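Side-chain contact in type II secretion ATPase XpsE (Xanthomonas campestris, PDB 2D28), which belongs to the GspE family of ATPases of the type II secretion system and is represented here by its N-terminal domain: residues A[62-67]-A[111-116]. The protein carries 1 engineered substitution. Sequence-based numbering, arbitrary orientation.
Sequences LGLPLV and ADPYDD
Leu62 lays its CD1 methyl over the Pro113–Tyr114 peptide and the CB and CG atoms of the proline ring. That single methyl lies 3.5 Å from Pro113 O and also approaches Tyr114 N. It meets the ring at Pro113 CB (3.7 Å), with Pro113 CG close by. Leu64 brings its own CD1 to the same ring carbon, 3.7 Å from Pro113 CB, its side chain running alongside the proline with the opposite heading. Pro113 CB is thus shared by one methyl from each leucine. Both leucines hold CG anti to the carbonyl carbon (chi1 -70° in Leu62, -75° in Leu64), and both chains reach toward the proline although the chain bends sharply at Gly63, the first residue past helix 51-62 to leave helical geometry, with a positive phi of 69°. No hydrogen bond spans the two segments; the contact is apolar and small, burying 127 Å² in all.

Pro113 sits in a type I beta turn closed by Asp115 N to Asp112 O (3.0 Å), after which Asp115 caps helix 116-126 through Ala118 N. Cys58 of helix 51-62 also touches Pro113 and Tyr114, while Asp112 OD1 forms a salt bridge with Arg137 NH1 and a hydrogen bond with His54 NE2. The contact joins the end of helix 51-62 and the loop that follows it to the turn linking strand 105-110 with helix 116-126, the first connection of a beta-alpha-beta crossover to the parallel strand 130-134 in this MshEN-type domain.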
ATOM      1  N   LEU A  62      -4.941  -5.649   8.776  1.00 12.27           N
ATOM      2  CA  LEU A  62      -4.176  -6.754   8.206  1.00 11.78           C
ATOM      3  C   LEU A  62      -3.061  -7.228   9.158  1.00 11.53           C
ATOM      4  O   LEU A  62      -2.400  -8.221   8.875  1.00 11.04           O
ATOM      5  CB  LEU A  62      -3.633  -6.391   6.819  1.00 11.36           C
ATOM      6  CG  LEU A  62      -4.643  -6.272   5.682  1.00 14.56           C
ATOM      7  CD1 LEU A  62      -3.914  -5.662   4.467  1.00 13.37           C
ATOM      8  CD2 LEU A  62      -5.304  -7.621   5.312  1.00 16.76           C
ATOM      9  N   GLY A  63      -2.860  -6.547  10.288  1.00 11.27           N
ATOM     10  CA  GLY A  63      -1.840  -6.935  11.240  1.00 10.64           C
ATOM     11  C   GLY A  63      -0.424  -6.732  10.748  1.00  9.77           C
ATOM     12  O   GLY A  63       0.482  -7.413  11.159  1.00 10.54           O
ATOM     13  N   LEU A  64      -0.232  -5.768   9.840  1.00 11.94           N
ATOM     14  CA  LEU A  64       1.047  -5.590   9.200  1.00 11.00           C
ATOM     15  C   LEU A  64       1.750  -4.420   9.858  1.00 11.94           C
ATOM     16  O   LEU A  64       1.102  -3.458  10.313  1.00 11.96           O
ATOM     17  CB  LEU A  64       0.853  -5.248   7.704  1.00 10.35           C
ATOM     18  CG  LEU A  64       0.434  -6.416   6.790  1.00 11.54           C
ATOM     19  CD1 LEU A  64      -0.022  -5.876   5.474  1.00 10.78           C
ATOM     20  CD2 LEU A  64       1.476  -7.499   6.646  1.00 13.84           C
ATOM     21  N   PRO A  65       3.068  -4.454   9.811  1.00 11.59           N
ATOM     22  CA  PRO A  65       3.864  -3.349  10.337  1.00 12.74           C
ATOM     23  C   PRO A  65       3.772  -2.109   9.455  1.00 11.35           C
ATOM     24  O   PRO A  65       3.555  -2.181   8.268  1.00  9.75           O
ATOM     25  CB  PRO A  65       5.282  -3.909  10.330  1.00 11.46           C
ATOM     26  CG  PRO A  65       5.269  -4.840   9.117  1.00 12.97           C
ATOM     27  CD  PRO A  65       3.926  -5.501   9.228  1.00 12.23           C
ATOM     28  N   LEU A  66       3.993  -0.976  10.086  1.00 11.30           N
ATOM     29  CA  LEU A  66       4.020   0.324   9.469  1.00 13.11           C
ATOM     30  C   LEU A  66       5.487   0.792   9.436  1.00 14.90           C
ATOM     31  O   LEU A  66       6.221   0.594  10.401  1.00 15.53           O
ATOM     32  CB  LEU A  66       3.192   1.333  10.264  1.00 13.54           C
ATOM     33  CG  LEU A  66       1.691   1.161  10.251  1.00 18.29           C
ATOM     34  CD1 LEU A  66       1.034   1.777  11.466  1.00 21.94           C
ATOM     35  CD2 LEU A  66       1.122   1.758   9.016  1.00 20.99           C
ATOM     36  N   VAL A  67       5.912   1.339   8.284  1.00 14.36           N
ATOM     37  CA  VAL A  67       7.282   1.784   8.077  1.00 13.18           C
ATOM     38  C   VAL A  67       7.203   3.205   7.531  1.00 14.24           C
ATOM     39  O   VAL A  67       6.314   3.558   6.746  1.00 12.45           O
ATOM     40  CB  VAL A  67       8.076   0.853   7.142  1.00 12.59           C
ATOM     41  CG1 VAL A  67       9.315   1.557   6.519  1.00 15.61           C
ATOM     42  CG2 VAL A  67       8.446  -0.418   7.829  1.00 14.62           C
ATOM     43  N   ALA A 111       1.516   0.662  -0.349  1.00  8.40           N
ATOM     44  CA  ALA A 111       0.424   1.588   0.035  1.00  9.46           C
ATOM     45  C   ALA A 111      -0.916   0.929   0.266  1.00  9.96           C
ATOM     46  O   ALA A 111      -1.688   1.334   1.199  1.00 10.14           O
ATOM     47  CB  ALA A 111       0.287   2.791  -0.950  1.00 10.10           C
ATOM     48  N   ASP A 112      -1.184  -0.078  -0.573  1.00 10.29           N
ATOM     49  CA  ASP A 112      -2.467  -0.743  -0.650  1.00 10.97           C
ATOM     50  C   ASP A 112      -2.331  -2.247  -0.421  1.00 10.83           C
ATOM     51  O   ASP A 112      -2.539  -3.048  -1.315  1.00 11.56           O
ATOM     52  CB  ASP A 112      -3.157  -0.445  -1.966  1.00 11.32           C
ATOM     53  CG  ASP A 112      -3.390   1.042  -2.205  1.00 15.72           C
ATOM     54  OD1 ASP A 112      -3.708   1.817  -1.249  1.00 14.46           O
ATOM     55  OD2 ASP A 112      -3.297   1.516  -3.345  1.00 15.33           O
ATOM     56  N   PRO A 113      -2.067  -2.643   0.807  1.00 10.53           N
ATOM     57  CA  PRO A 113      -1.838  -4.075   1.125  1.00  9.14           C
ATOM     58  C   PRO A 113      -3.032  -5.000   1.078  1.00 10.82           C
ATOM     59  O   PRO A 113      -2.823  -6.210   1.194  1.00 12.47           O
ATOM     60  CB  PRO A 113      -1.225  -4.009   2.513  1.00 10.82           C
ATOM     61  CG  PRO A 113      -1.848  -2.813   3.111  1.00 10.13           C
ATOM     62  CD  PRO A 113      -1.895  -1.797   1.998  1.00 10.03           C
ATOM     63  N   TYR A 114      -4.220  -4.456   0.895  1.00 11.07           N
ATOM     64  CA  TYR A 114      -5.440  -5.197   0.625  1.00 12.68           C
ATOM     65  C   TYR A 114      -5.580  -5.620  -0.860  1.00 14.03           C
ATOM     66  O   TYR A 114      -6.527  -6.311  -1.181  1.00 15.79           O
ATOM     67  CB  TYR A 114      -6.653  -4.339   0.984  1.00 11.40           C
ATOM     68  CG  TYR A 114      -6.720  -3.031   0.288  1.00 13.87           C
ATOM     69  CD1 TYR A 114      -7.283  -2.903  -0.964  1.00 10.16           C
ATOM     70  CD2 TYR A 114      -6.158  -1.884   0.894  1.00 14.76           C
ATOM     71  CE1 TYR A 114      -7.318  -1.650  -1.595  1.00 16.60           C
ATOM     72  CE2 TYR A 114      -6.161  -0.686   0.298  1.00 11.79           C
ATOM     73  CZ  TYR A 114      -6.711  -0.559  -0.942  1.00 13.44           C
ATOM     74  OH  TYR A 114      -6.654   0.668  -1.533  1.00 18.24           O
ATOM     75  N   ASP A 115      -4.668  -5.174  -1.743  1.00 12.26           N
ATOM     76  CA  ASP A 115      -4.826  -5.377  -3.181  1.00 12.62           C
ATOM     77  C   ASP A 115      -4.093  -6.668  -3.576  1.00 11.58           C
ATOM     78  O   ASP A 115      -2.901  -6.661  -3.866  1.00 11.55           O
ATOM     79  CB  ASP A 115      -4.308  -4.142  -3.941  1.00 11.51           C
ATOM     80  CG  ASP A 115      -4.581  -4.218  -5.416  1.00 17.11           C
ATOM     81  OD1 ASP A 115      -4.836  -5.351  -5.927  1.00 11.30           O
ATOM     82  OD2 ASP A 115      -4.485  -3.179  -6.080  1.00 16.87           O
ATOM     83  N   ASP A 116      -4.829  -7.763  -3.477  1.00 12.76           N
ATOM     84  CA  ASP A 116      -4.288  -9.063  -3.719  1.00 13.99           C
ATOM     85  C   ASP A 116      -3.823  -9.229  -5.199  1.00 14.32           C
ATOM     86  O   ASP A 116      -2.898  -9.967  -5.451  1.00 10.59           O
ATOM     87  CB  ASP A 116      -5.289 -10.155  -3.303  1.00 16.44           C
ATOM     88  CG  ASP A 116      -6.559 -10.090  -4.041  1.00 19.02           C
ATOM     89  OD1 ASP A 116      -7.392  -9.224  -3.676  1.00 16.54           O
ATOM     90  OD2 ASP A 116      -6.821 -10.883  -5.003  1.00 20.14           O
TER